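Local coordinates for iron transport multicopper oxidase FET3 (Saccharomyces cerevisiae, PDB 1ZPU), which uses copper to oxidise ferrous iron to ferric iron with molecular oxygen, preparing it for high-affinity uptake into the yeast cell by the permease FTR1, at residues L150-M155 and W467-Q471; Q111-G115 and E141-V147; D325-N329 and N525-A529; G197-Q201 and T259-V263. All coordinates share one frame; numbering follows the deposited sequence.

Contact 1: residues L150-M155 and W467-Q471; sequences LTKSFM and WHLLQ. With CU1 (copper (I) ion), chain B.
F154 and W467 form an edge-to-face aromatic pair: the six-membered ring of the indole turns its edge to the face of the phenyl ring, with centroids 5.5 Å apart and planes at 66°. At its own rim, near its plane, the phenyl meets two oxygens, with F154 CE2 3.4 Å from W467 O and F154 CZ 3.3 Å from Q471 OE1. The ring reaches this spot because F154 CG stands anti to the backbone N (chi1 174°), which carries it toward helix 466-470. L150 adds a methyl, CD1 lying 3.8 Å from W467 CH2, while M155, bent at chi2 and chi3, lays CE 3.5 Å from L470 CB. Two helices of different cupredoxin domains meet here, 147-154 of the second and 466-470 of the third, and the latter carries H468, whose ND1 binds the type 1 copper at 2.1 Å alongside H392 and C463. With an alanine here in place of F154, the W467 edge would probably face a gap and the Q471 amide would be less confined. Farther out, Q471 NE2 is held by N332 O, W467 NE1 is hydrogen-bonded to Y143 OH, and H468 NE2 to E164 OE2.

Contact 2: residues Q111-G115 and E141-V147; sequences QYEDG and EWYHDLV
E113 meets three flat groups of segment 141-147, each differently. Its OE2 comes to the phenol of Y143 at the edge, near the ring plane, 3.1 Å from Y143 CE1, and its backbone carbonyl approaches the indole of W142 obliquely, E113 O to W142 CZ3 3.5 Å. The third is the carboxylate of E141: the two side chains cross at about a right angle with their planes 61° apart and E113 OE2 2.6 Å from E141 OE2. Three backbone N-H groups grip E141, those of F198 and V199 at OE1 and that of G197 at OE2. D114 CG stands anti to its carbonyl carbon (chi1 -72°), which brings the carboxylate to the start of helix 147-154. There V147 N donates to D114 OD2 at 3.1 Å, on the syn lone pair, with an N-H...O angle of 160°, and only weakly to OD1, whose stronger partner is R22; V147 CG2 lies 3.5 Å from D114 OD1. V147 follows the N-cap position held by L146, where helical N-H groups lack partners within the helix. The contact belongs to the interface between the first and second cupredoxin domains of a multicopper oxidase, with D114 of the first receiving the first N-H of a helix of the second.

Contact 3: residues D325-N329 and N525-A529; sequences DNLKN and NVQHA
L327 and N525 cross obliquely, the leucine methyl CD1 lying 3.3 Å from N525 O and 3.8 Å from N525 CB. The other branch turns to the next part of the tail, with L327 CD2 3.5 Å from Q527 NE2. L327 CG stands anti to the carbonyl carbon (chi1 -66°), which sets the two methyls against these partners. K328 and V526 are arranged differently, side by side and pointing the same way, so that the extended lysine chain runs along the valine with K328 CD 3.6 Å from V526 CG2. On the backbone, K328 N donates to V526 O (3.2 Å). The imidazole of H528 comes in edge-on: its ND1 donates to N326 O at 2.7 Å, nearly straight at 171°, and the acceptor lies in the ring plane. Seen from the carbonyl, however, the donor stands above the peptide plane, away from the lone pairs. An alanine in place of L327 is likely to leave a gap beside N525 and Q527, which its two methyls now touch, and to weaken the packing on Y333 and F335. Here the C-terminal tail of the ectodomain is laid against the turn of a beta-hairpin, strands 316-326 and 332-336, at the margin of the third cupredoxin domain.

Contact 4: residues G197-Q201 and T259-V263; sequences GFVSQ and TMLDV
Buried, mainly apolar packing joins F198, V199 and S200 to M260 and L261, two loops within the second cupredoxin domain, one leading into strand 201-205 and the other following strand 250-256. M260 supplies the largest share. With its CG anti to the carbonyl carbon (chi1 -55°) and the chain extended as far as the sulfur, it reaches across to S200, where the backbone N donates a weak hydrogen bond to M260 SD, long at 3.5 Å but fairly straight at 166°. The serine hydroxyl also lies against the sulfur, S200 OG to M260 SD 3.3 Å, although its hydrogen-bond partner is the hydroxyl of Y229. L261 uses a single methyl for two neighbours: CD2 is 3.9 Å from F198 CE2 and equally 3.9 Å from V199 CG2. That valine methyl in turn sits over one face of the F198 ring, toward the rim, while F198 CZ approaches M260 O obliquely at 3.3 Å. Beyond the loops, F198 packs edge-to-face with W467, and M260 touches I465. Both belong to the third domain, and the nearest atom of the M260 side chain lies about 7 Å from the type 1 copper, so this packing forms part of the second-domain wall beside the mononuclear copper site of a multicopper oxidase.

Contacts 1, 2 and 4 gather where the three cupredoxin domains converge, their centres 13 to 14 Å apart, and each touches the other two. Contact 2 ties the first domain to the second and comes first along the chain; its strand 133-142 is followed by helix 147-154 of contact 1. Contact 4 is nested inside the long loop that contact 1 closes between the second and third domains. Y143, E141, F198 and W467 pass the connection from one contact to the next, and contact 1 carries a ligand of the type 1 copper, so the copper lies close to this meeting of domains. Contact 3, its centre about 16 Å from that of contact 1 without touching it and 29 Å from that of contact 2, lays the C-terminal tail against the third domain.

Contact 1: residues L150-M155 and W467-Q471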
loop_
_atom_site.group_PDB
_atom_site.type_symbol
_atom_site.label_atom_id
_atom_site.label_comp_id
_atom_site.label_asym_id
_atom_site.label_seq_id
_atom_site.Cartn_x
_atom_site.Cartn_y
_atom_site.Cartn_z
ATOM N N LEU A 150 -3.427 17.854 10.126
ATOM C CA LEU A 150 -2.640 17.013 11.013
ATOM C C LEU A 150 -1.148 17.115 10.715
ATOM O O LEU A 150 -0.334 17.163 11.639
ATOM C CB LEU A 150 -3.112 15.556 10.967
ATOM C CG LEU A 150 -4.564 15.313 11.397
ATOM C CD1 LEU A 150 -4.984 13.905 11.135
ATOM C CD2 LEU A 150 -4.779 15.694 12.856
ATOM N N THR A 151 -0.805 17.173 9.431
ATOM C CA THR A 151 0.578 17.280 8.977
ATOM C C THR A 151 1.317 18.464 9.603
ATOM O O THR A 151 2.518 18.387 9.853
ATOM C CB THR A 151 0.618 17.436 7.448
ATOM O OG1 THR A 151 -0.039 16.317 6.846
ATOM C CG2 THR A 151 2.057 17.525 6.924
ATOM N N LYS A 152 0.593 19.551 9.852
ATOM C CA LYS A 152 1.182 20.767 10.399
ATOM C C LYS A 152 1.785 20.521 11.765
ATOM O O LYS A 152 2.852 21.055 12.085
ATOM C CB LYS A 152 0.138 21.876 10.507
ATOM C CG LYS A 152 -0.295 22.455 9.194
ATOM C CD LYS A 152 -1.568 23.237 9.387
ATOM C CE LYS A 152 -2.216 23.577 8.057
ATOM N NZ LYS A 152 -3.168 24.715 8.262
ATOM N N SER A 153 1.094 19.725 12.571
ATOM C CA SER A 153 1.600 19.382 13.895
ATOM C C SER A 153 2.296 18.017 13.933
ATOM O O SER A 153 2.947 17.698 14.921
ATOM C CB SER A 153 0.517 19.485 14.972
ATOM O OG SER A 153 -0.640 18.766 14.591
ATOM N N PHE A 154 2.181 17.224 12.869
ATOM C CA PHE A 154 2.918 15.960 12.798
ATOM C C PHE A 154 4.386 16.166 12.453
ATOM O O PHE A 154 5.269 15.630 13.115
ATOM C CB PHE A 154 2.310 15.002 11.780
ATOM C CG PHE A 154 3.118 13.761 11.574
ATOM C CD1 PHE A 154 3.476 12.957 12.663
ATOM C CD2 PHE A 154 3.509 13.380 10.293
ATOM C CE1 PHE A 154 4.225 11.793 12.483
ATOM C CE2 PHE A 154 4.249 12.215 10.086
ATOM C CZ PHE A 154 4.615 11.417 11.183
ATOM N N MET A 155 4.632 16.909 11.383
ATOM C CA MET A 155 5.975 17.230 10.954
ATOM C C MET A 155 6.321 18.587 11.556
ATOM O O MET A 155 6.258 19.617 10.881
ATOM C CB MET A 155 6.028 17.279 9.430
ATOM C CG MET A 155 7.205 16.528 8.841
ATOM S SD MET A 155 6.854 14.767 8.654
ATOM C CE MET A 155 5.759 14.881 7.255
ATOM N N TRP A 467 1.862 8.383 7.249
ATOM C CA TRP A 467 2.696 9.254 8.064
ATOM C C TRP A 467 4.179 8.973 7.848
ATOM O O TRP A 467 4.981 9.899 7.774
ATOM C CB TRP A 467 2.323 9.109 9.535
ATOM C CG TRP A 467 0.833 9.195 9.773
ATOM C CD1 TRP A 467 0.023 8.208 10.264
ATOM C CD2 TRP A 467 -0.019 10.333 9.527
ATOM N NE1 TRP A 467 -1.277 8.669 10.348
ATOM C CE2 TRP A 467 -1.329 9.961 9.896
ATOM C CE3 TRP A 467 0.207 11.626 9.036
ATOM C CZ2 TRP A 467 -2.413 10.830 9.789
ATOM C CZ3 TRP A 467 -0.866 12.492 8.921
ATOM C CH2 TRP A 467 -2.168 12.088 9.298
ATOM N N HIS A 468 4.539 7.700 7.722
ATOM C CA HIS A 468 5.928 7.331 7.569
ATOM C C HIS A 468 6.453 7.640 6.160
ATOM O O HIS A 468 7.636 7.985 5.979
ATOM C CB HIS A 468 6.143 5.869 7.959
ATOM C CG HIS A 468 5.778 5.566 9.383
ATOM N ND1 HIS A 468 5.672 4.278 9.869
ATOM C CD2 HIS A 468 5.474 6.381 10.420
ATOM C CE1 HIS A 468 5.329 4.315 11.141
ATOM N NE2 HIS A 468 5.199 5.577 11.498
ATOM N N LEU A 469 5.570 7.521 5.170
ATOM C CA LEU A 469 5.898 7.921 3.813
ATOM C C LEU A 469 6.118 9.436 3.750
ATOM O O LEU A 469 7.011 9.907 3.051
ATOM C CB LEU A 469 4.799 7.489 2.863
ATOM C CG LEU A 469 4.999 7.735 1.368
ATOM C CD1 LEU A 469 6.237 7.003 0.799
ATOM C CD2 LEU A 469 3.707 7.348 0.638
ATOM N N LEU A 470 5.316 10.189 4.501
ATOM C CA LEU A 470 5.517 11.635 4.653
ATOM C C LEU A 470 6.840 11.954 5.313
ATOM O O LEU A 470 7.467 12.970 4.981
ATOM C CB LEU A 470 4.384 12.281 5.449
ATOM C CG LEU A 470 3.192 12.686 4.589
ATOM C CD1 LEU A 470 1.924 12.770 5.428
ATOM C CD2 LEU A 470 3.470 14.006 3.863
ATOM N N GLN A 471 7.258 11.086 6.237
ATOM C CA GLN A 471 8.556 11.195 6.890
ATOM C C GLN A 471 9.707 10.759 5.979
ATOM O O GLN A 471 10.870 10.834 6.366
ATOM C CB GLN A 471 8.551 10.373 8.165
ATOM C CG GLN A 471 7.793 10.988 9.313
ATOM C CD GLN A 471 7.887 10.128 10.553
ATOM O OE1 GLN A 471 7.076 9.213 10.753
ATOM N NE2 GLN A 471 8.892 10.395 11.390
HETATM CU CU CU1 B . 6.254 2.597 8.783
#

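Contact 2: residues Q111-G115 and E141-V147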
loop_
_atom_site.group_PDB
_atom_site.type_symbol
_atom_site.label_atom_id
_atom_site.label_comp_id
_atom_site.label_asym_id
_atom_site.label_seq_id
_atom_site.Cartn_x
_atom_site.Cartn_y
_atom_site.Cartn_z
ATOM N N GLN A 111 -3.705 12.548 1.073
ATOM C CA GLN A 111 -4.899 12.490 0.256
ATOM C C GLN A 111 -5.768 11.218 0.433
ATOM O O GLN A 111 -6.939 11.334 0.763
ATOM C CB GLN A 111 -4.471 12.699 -1.192
ATOM C CG GLN A 111 -5.490 13.306 -2.090
ATOM C CD GLN A 111 -4.880 14.370 -2.986
ATOM O OE1 GLN A 111 -4.720 14.176 -4.193
ATOM N NE2 GLN A 111 -4.518 15.498 -2.389
ATOM N N TYR A 112 -5.242 10.011 0.251
ATOM C CA TYR A 112 -6.171 8.860 0.312
ATOM C C TYR A 112 -6.881 8.622 1.656
ATOM O O TYR A 112 -8.017 8.152 1.667
ATOM C CB TYR A 112 -5.643 7.560 -0.314
ATOM C CG TYR A 112 -4.862 6.602 0.561
ATOM C CD1 TYR A 112 -5.501 5.703 1.428
ATOM C CD2 TYR A 112 -3.476 6.540 0.463
ATOM C CE1 TYR A 112 -4.760 4.798 2.198
ATOM C CE2 TYR A 112 -2.736 5.658 1.211
ATOM C CZ TYR A 112 -3.368 4.789 2.072
ATOM O OH TYR A 112 -2.560 3.939 2.797
ATOM N N GLU A 113 -6.239 8.946 2.777
ATOM C CA GLU A 113 -6.949 8.951 4.064
ATOM C C GLU A 113 -8.174 9.839 4.043
ATOM O O GLU A 113 -9.133 9.562 4.728
ATOM C CB GLU A 113 -6.062 9.368 5.240
ATOM C CG GLU A 113 -5.386 8.184 5.943
ATOM C CD GLU A 113 -6.256 7.470 6.977
ATOM O OE1 GLU A 113 -7.451 7.153 6.748
ATOM O OE2 GLU A 113 -5.714 7.199 8.054
ATOM N N ASP A 114 -8.146 10.904 3.259
ATOM C CA ASP A 114 -9.274 11.807 3.198
ATOM C C ASP A 114 -10.331 11.354 2.192
ATOM O O ASP A 114 -11.194 12.144 1.793
ATOM C CB ASP A 114 -8.799 13.245 2.944
ATOM C CG ASP A 114 -8.093 13.865 4.172
ATOM O OD1 ASP A 114 -8.261 13.350 5.309
ATOM O OD2 ASP A 114 -7.373 14.878 4.004
ATOM N N GLY A 115 -10.260 10.086 1.778
ATOM C CA GLY A 115 -11.373 9.447 1.069
ATOM C C GLY A 115 -11.123 8.960 -0.348
ATOM O O GLY A 115 -11.941 8.198 -0.889
ATOM N N GLU A 141 -9.138 3.028 9.224
ATOM C CA GLU A 141 -9.352 3.917 10.377
ATOM C C GLU A 141 -9.880 5.249 9.853
ATOM O O GLU A 141 -9.786 5.518 8.654
ATOM C CB GLU A 141 -8.082 4.120 11.209
ATOM C CG GLU A 141 -7.044 5.077 10.594
ATOM C CD GLU A 141 -6.295 4.470 9.417
ATOM O OE1 GLU A 141 -5.357 3.661 9.666
ATOM O OE2 GLU A 141 -6.660 4.800 8.249
ATOM N N TRP A 142 -10.428 6.072 10.744
ATOM C CA TRP A 142 -10.977 7.358 10.344
ATOM C C TRP A 142 -10.524 8.509 11.278
ATOM O O TRP A 142 -10.534 8.372 12.514
ATOM C CB TRP A 142 -12.501 7.251 10.269
ATOM C CG TRP A 142 -13.140 8.436 9.674
ATOM C CD1 TRP A 142 -13.966 9.322 10.293
ATOM C CD2 TRP A 142 -13.002 8.883 8.335
ATOM N NE1 TRP A 142 -14.361 10.304 9.420
ATOM C CE2 TRP A 142 -13.775 10.064 8.207
ATOM C CE3 TRP A 142 -12.289 8.418 7.227
ATOM C CZ2 TRP A 142 -13.862 10.771 7.023
ATOM C CZ3 TRP A 142 -12.380 9.139 6.036
ATOM C CH2 TRP A 142 -13.163 10.298 5.953
ATOM N N TYR A 143 -10.111 9.622 10.675
ATOM C CA TYR A 143 -9.707 10.832 11.403
ATOM C C TYR A 143 -10.789 11.872 11.285
ATOM O O TYR A 143 -11.534 11.887 10.312
ATOM C CB TYR A 143 -8.394 11.406 10.848
ATOM C CG TYR A 143 -7.157 10.605 11.205
ATOM C CD1 TYR A 143 -6.804 9.481 10.478
ATOM C CD2 TYR A 143 -6.348 10.970 12.271
ATOM C CE1 TYR A 143 -5.680 8.737 10.792
ATOM C CE2 TYR A 143 -5.211 10.230 12.601
ATOM C CZ TYR A 143 -4.891 9.112 11.850
ATOM O OH TYR A 143 -3.776 8.364 12.141
ATOM N N HIS A 144 -10.871 12.745 12.281
ATOM C CA HIS A 144 -11.831 13.843 12.287
ATOM C C HIS A 144 -11.267 15.116 11.700
ATOM O O HIS A 144 -11.999 16.050 11.416
ATOM C CB HIS A 144 -12.269 14.106 13.712
ATOM C CG HIS A 144 -13.293 13.137 14.192
ATOM N ND1 HIS A 144 -14.113 13.393 15.273
ATOM C CD2 HIS A 144 -13.665 11.932 13.705
ATOM C CE1 HIS A 144 -14.931 12.370 15.442
ATOM N NE2 HIS A 144 -14.675 11.472 14.507
ATOM N N ASP A 145 -9.954 15.162 11.551
ATOM C CA ASP A 145 -9.303 16.273 10.911
ATOM C C ASP A 145 -8.684 15.799 9.609
ATOM O O ASP A 145 -8.255 14.653 9.502
ATOM C CB ASP A 145 -8.232 16.857 11.831
ATOM C CG ASP A 145 -8.813 17.426 13.130
ATOM O OD1 ASP A 145 -9.107 18.658 13.195
ATOM O OD2 ASP A 145 -8.977 16.634 14.087
ATOM N N LEU A 146 -8.640 16.686 8.624
ATOM C CA LEU A 146 -8.002 16.408 7.344
ATOM C C LEU A 146 -6.506 16.229 7.517
ATOM O O LEU A 146 -5.900 16.781 8.431
ATOM C CB LEU A 146 -8.244 17.552 6.370
ATOM C CG LEU A 146 -9.671 17.897 5.961
ATOM C CD1 LEU A 146 -10.339 18.811 6.998
ATOM C CD2 LEU A 146 -9.573 18.606 4.646
ATOM N N VAL A 147 -5.905 15.459 6.619
ATOM C CA VAL A 147 -4.486 15.179 6.702
ATOM C C VAL A 147 -3.651 16.455 6.603
ATOM O O VAL A 147 -2.706 16.631 7.359
ATOM C CB VAL A 147 -4.101 14.131 5.693
ATOM C CG1 VAL A 147 -2.645 13.809 5.793
ATOM C CG2 VAL A 147 -4.881 12.911 5.993
#

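Contact 3: residues D325-N329 and N525-A529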
loop_
_atom_site.group_PDB
_atom_site.type_symbol
_atom_site.label_atom_id
_atom_site.label_comp_id
_atom_site.label_asym_id
_atom_site.label_seq_id
_atom_site.Cartn_x
_atom_site.Cartn_y
_atom_site.Cartn_z
ATOM N N ASP A 325 14.634 9.484 13.063
ATOM C CA ASP A 325 15.582 10.407 13.712
ATOM C C ASP A 325 15.320 11.880 13.411
ATOM O O ASP A 325 14.712 12.214 12.395
ATOM C CB ASP A 325 17.020 10.070 13.333
ATOM C CG ASP A 325 18.012 10.627 14.322
ATOM O OD1 ASP A 325 19.181 10.880 13.954
ATOM O OD2 ASP A 325 17.611 10.821 15.487
ATOM N N ASN A 326 15.791 12.751 14.296
ATOM C CA ASN A 326 15.625 14.201 14.140
ATOM C C ASN A 326 16.723 14.844 13.293
ATOM O O ASN A 326 17.899 14.497 13.418
ATOM C CB ASN A 326 15.548 14.878 15.514
ATOM C CG ASN A 326 14.273 14.531 16.260
ATOM O OD1 ASN A 326 13.172 14.819 15.794
ATOM N ND2 ASN A 326 14.415 13.903 17.420
ATOM N N LEU A 327 16.333 15.781 12.434
ATOM C CA LEU A 327 17.296 16.544 11.639
ATOM C C LEU A 327 17.477 18.002 12.136
ATOM O O LEU A 327 16.849 18.426 13.120
ATOM C CB LEU A 327 16.923 16.501 10.144
ATOM C CG LEU A 327 16.985 15.188 9.348
ATOM C CD1 LEU A 327 16.645 15.447 7.906
ATOM C CD2 LEU A 327 18.338 14.534 9.425
ATOM N N LYS A 328 18.344 18.748 11.451
ATOM C CA LYS A 328 18.709 20.131 11.799
ATOM C C LYS A 328 17.510 21.062 12.017
ATOM O O LYS A 328 17.563 21.980 12.846
ATOM C CB LYS A 328 19.575 20.710 10.683
ATOM C CG LYS A 328 20.837 21.352 11.156
ATOM C CD LYS A 328 21.389 22.273 10.091
ATOM C CE LYS A 328 22.837 22.601 10.362
ATOM N NZ LYS A 328 23.333 23.527 9.327
ATOM N N ASN A 329 16.434 20.835 11.266
ATOM C CA ASN A 329 15.241 21.667 11.416
ATOM C C ASN A 329 14.355 21.249 12.594
ATOM O O ASN A 329 13.292 21.832 12.814
ATOM C CB ASN A 329 14.452 21.788 10.105
ATOM C CG ASN A 329 13.761 20.501 9.704
ATOM O OD1 ASN A 329 13.973 19.439 10.298
ATOM N ND2 ASN A 329 12.917 20.594 8.684
ATOM N N ASN A 525 17.643 17.893 4.950
ATOM C CA ASN A 525 18.244 18.732 5.985
ATOM C C ASN A 525 19.433 17.989 6.605
ATOM O O ASN A 525 19.422 16.759 6.701
ATOM C CB ASN A 525 17.186 19.148 7.024
ATOM C CG ASN A 525 16.095 20.076 6.434
ATOM O OD1 ASN A 525 14.972 19.662 6.170
ATOM N ND2 ASN A 525 16.441 21.329 6.226
ATOM N N VAL A 526 20.481 18.715 6.977
ATOM C CA VAL A 526 21.703 18.035 7.420
ATOM C C VAL A 526 21.599 17.358 8.791
ATOM O O VAL A 526 20.622 17.559 9.526
ATOM C CB VAL A 526 22.999 18.873 7.246
ATOM C CG1 VAL A 526 23.737 18.453 5.950
ATOM C CG2 VAL A 526 22.715 20.384 7.284
ATOM N N GLN A 527 22.592 16.531 9.109
ATOM C CA GLN A 527 22.494 15.634 10.254
ATOM C C GLN A 527 22.730 16.345 11.592
ATOM O O GLN A 527 23.121 17.518 11.636
ATOM C CB GLN A 527 23.420 14.432 10.088
ATOM C CG GLN A 527 22.712 13.113 10.328
ATOM C CD GLN A 527 22.140 12.535 9.051
ATOM O OE1 GLN A 527 22.827 12.460 8.027
ATOM N NE2 GLN A 527 20.884 12.113 9.106
ATOM N N HIS A 528 22.491 15.616 12.681
ATOM C CA HIS A 528 22.364 16.226 14.006
ATOM C C HIS A 528 23.645 16.387 14.807
ATOM O O HIS A 528 23.576 16.881 15.929
ATOM C CB HIS A 528 21.341 15.447 14.836
ATOM C CG HIS A 528 20.308 16.315 15.486
ATOM N ND1 HIS A 528 18.954 16.164 15.251
ATOM C CD2 HIS A 528 20.426 17.348 16.358
ATOM C CE1 HIS A 528 18.284 17.062 15.955
ATOM N NE2 HIS A 528 19.152 17.791 16.636
ATOM N N ALA A 529 24.794 15.986 14.251
ATOM C CA ALA A 529 26.100 16.092 14.953
ATOM C C ALA A 529 26.608 17.527 15.070
ATOM O O ALA A 529 25.886 18.425 15.495
ATOM C CB ALA A 529 27.173 15.207 14.274
#

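Contact 4: residues G197-Q201 and T259-V263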
loop_
_atom_site.group_PDB
_atom_site.type_symbol
_atom_site.label_atom_id
_atom_site.label_comp_id
_atom_site.label_asym_id
_atom_site.label_seq_id
_atom_site.Cartn_x
_atom_site.Cartn_y
_atom_site.Cartn_z
ATOM N N GLY A 197 -4.781 4.181 6.244
ATOM C CA GLY A 197 -3.558 4.931 6.015
ATOM C C GLY A 197 -2.514 4.668 7.085
ATOM O O GLY A 197 -1.351 5.041 6.944
ATOM N N PHE A 198 -2.915 4.021 8.162
ATOM C CA PHE A 198 -2.032 3.908 9.307
ATOM C C PHE A 198 -2.106 2.523 9.937
ATOM O O PHE A 198 -1.213 1.715 9.790
ATOM C CB PHE A 198 -2.375 5.021 10.327
ATOM C CG PHE A 198 -1.565 4.997 11.598
ATOM C CD1 PHE A 198 -0.324 4.372 11.669
ATOM C CD2 PHE A 198 -2.033 5.665 12.724
ATOM C CE1 PHE A 198 0.427 4.392 12.859
ATOM C CE2 PHE A 198 -1.285 5.680 13.925
ATOM C CZ PHE A 198 -0.064 5.043 13.981
ATOM N N VAL A 199 -3.211 2.255 10.601
ATOM C CA VAL A 199 -3.281 1.233 11.626
ATOM C C VAL A 199 -3.593 -0.202 11.119
ATOM O O VAL A 199 -4.516 -0.418 10.342
ATOM C CB VAL A 199 -4.291 1.760 12.664
ATOM C CG1 VAL A 199 -5.259 0.696 13.144
ATOM C CG2 VAL A 199 -3.570 2.445 13.787
ATOM N N SER A 200 -2.817 -1.185 11.540
ATOM C CA SER A 200 -3.174 -2.598 11.277
ATOM C C SER A 200 -4.453 -2.993 12.020
ATOM O O SER A 200 -4.763 -2.451 13.080
ATOM C CB SER A 200 -2.079 -3.536 11.779
ATOM O OG SER A 200 -0.822 -3.324 11.167
ATOM N N GLN A 201 -5.190 -3.961 11.502
ATOM C CA GLN A 201 -6.402 -4.377 12.193
ATOM C C GLN A 201 -6.474 -5.871 12.358
ATOM O O GLN A 201 -6.037 -6.625 11.479
ATOM C CB GLN A 201 -7.631 -3.923 11.435
ATOM C CG GLN A 201 -7.772 -2.415 11.311
ATOM C CD GLN A 201 -9.144 -2.029 10.826
ATOM O OE1 GLN A 201 -10.122 -2.745 11.073
ATOM N NE2 GLN A 201 -9.236 -0.916 10.126
ATOM N N THR A 259 -0.783 -1.247 19.613
ATOM C CA THR A 259 0.670 -1.260 19.613
ATOM C C THR A 259 1.256 -0.114 18.775
ATOM O O THR A 259 2.258 0.496 19.143
ATOM C CB THR A 259 1.101 -2.629 19.076
ATOM O OG1 THR A 259 1.244 -3.499 20.190
ATOM C CG2 THR A 259 2.394 -2.593 18.206
ATOM N N MET A 260 0.604 0.182 17.659
ATOM C CA MET A 260 1.104 1.155 16.705
ATOM C C MET A 260 0.788 2.571 17.137
ATOM O O MET A 260 1.360 3.523 16.604
ATOM C CB MET A 260 0.533 0.862 15.315
ATOM C CG MET A 260 0.826 -0.566 14.887
ATOM S SD MET A 260 0.158 -1.053 13.305
ATOM C CE MET A 260 1.149 -0.108 12.137
ATOM N N LEU A 261 -0.110 2.695 18.112
ATOM C CA LEU A 261 -0.564 3.988 18.595
ATOM C C LEU A 261 0.409 4.532 19.622
ATOM O O LEU A 261 0.843 3.799 20.506
ATOM C CB LEU A 261 -1.961 3.867 19.196
ATOM C CG LEU A 261 -3.124 3.519 18.254
ATOM C CD1 LEU A 261 -4.437 3.545 19.022
ATOM C CD2 LEU A 261 -3.202 4.462 17.048
ATOM N N ASP A 262 0.757 5.812 19.510
ATOM C CA ASP A 262 1.698 6.407 20.439
ATOM C C ASP A 262 1.145 6.348 21.857
ATOM O O ASP A 262 1.821 5.900 22.767
ATOM C CB ASP A 262 2.016 7.843 20.051
ATOM C CG ASP A 262 3.001 8.486 21.007
ATOM O OD1 ASP A 262 2.611 9.459 21.710
ATOM O OD2 ASP A 262 4.159 7.994 21.081
ATOM N N VAL A 263 -0.084 6.821 22.027
ATOM C CA VAL A 263 -0.815 6.745 23.291
ATOM C C VAL A 263 -2.234 6.284 22.968
ATOM O O VAL A 263 -2.707 6.462 21.860
ATOM C CB VAL A 263 -0.854 8.127 24.055
ATOM C CG1 VAL A 263 0.557 8.612 24.403
ATOM C CG2 VAL A 263 -1.586 9.197 23.265
#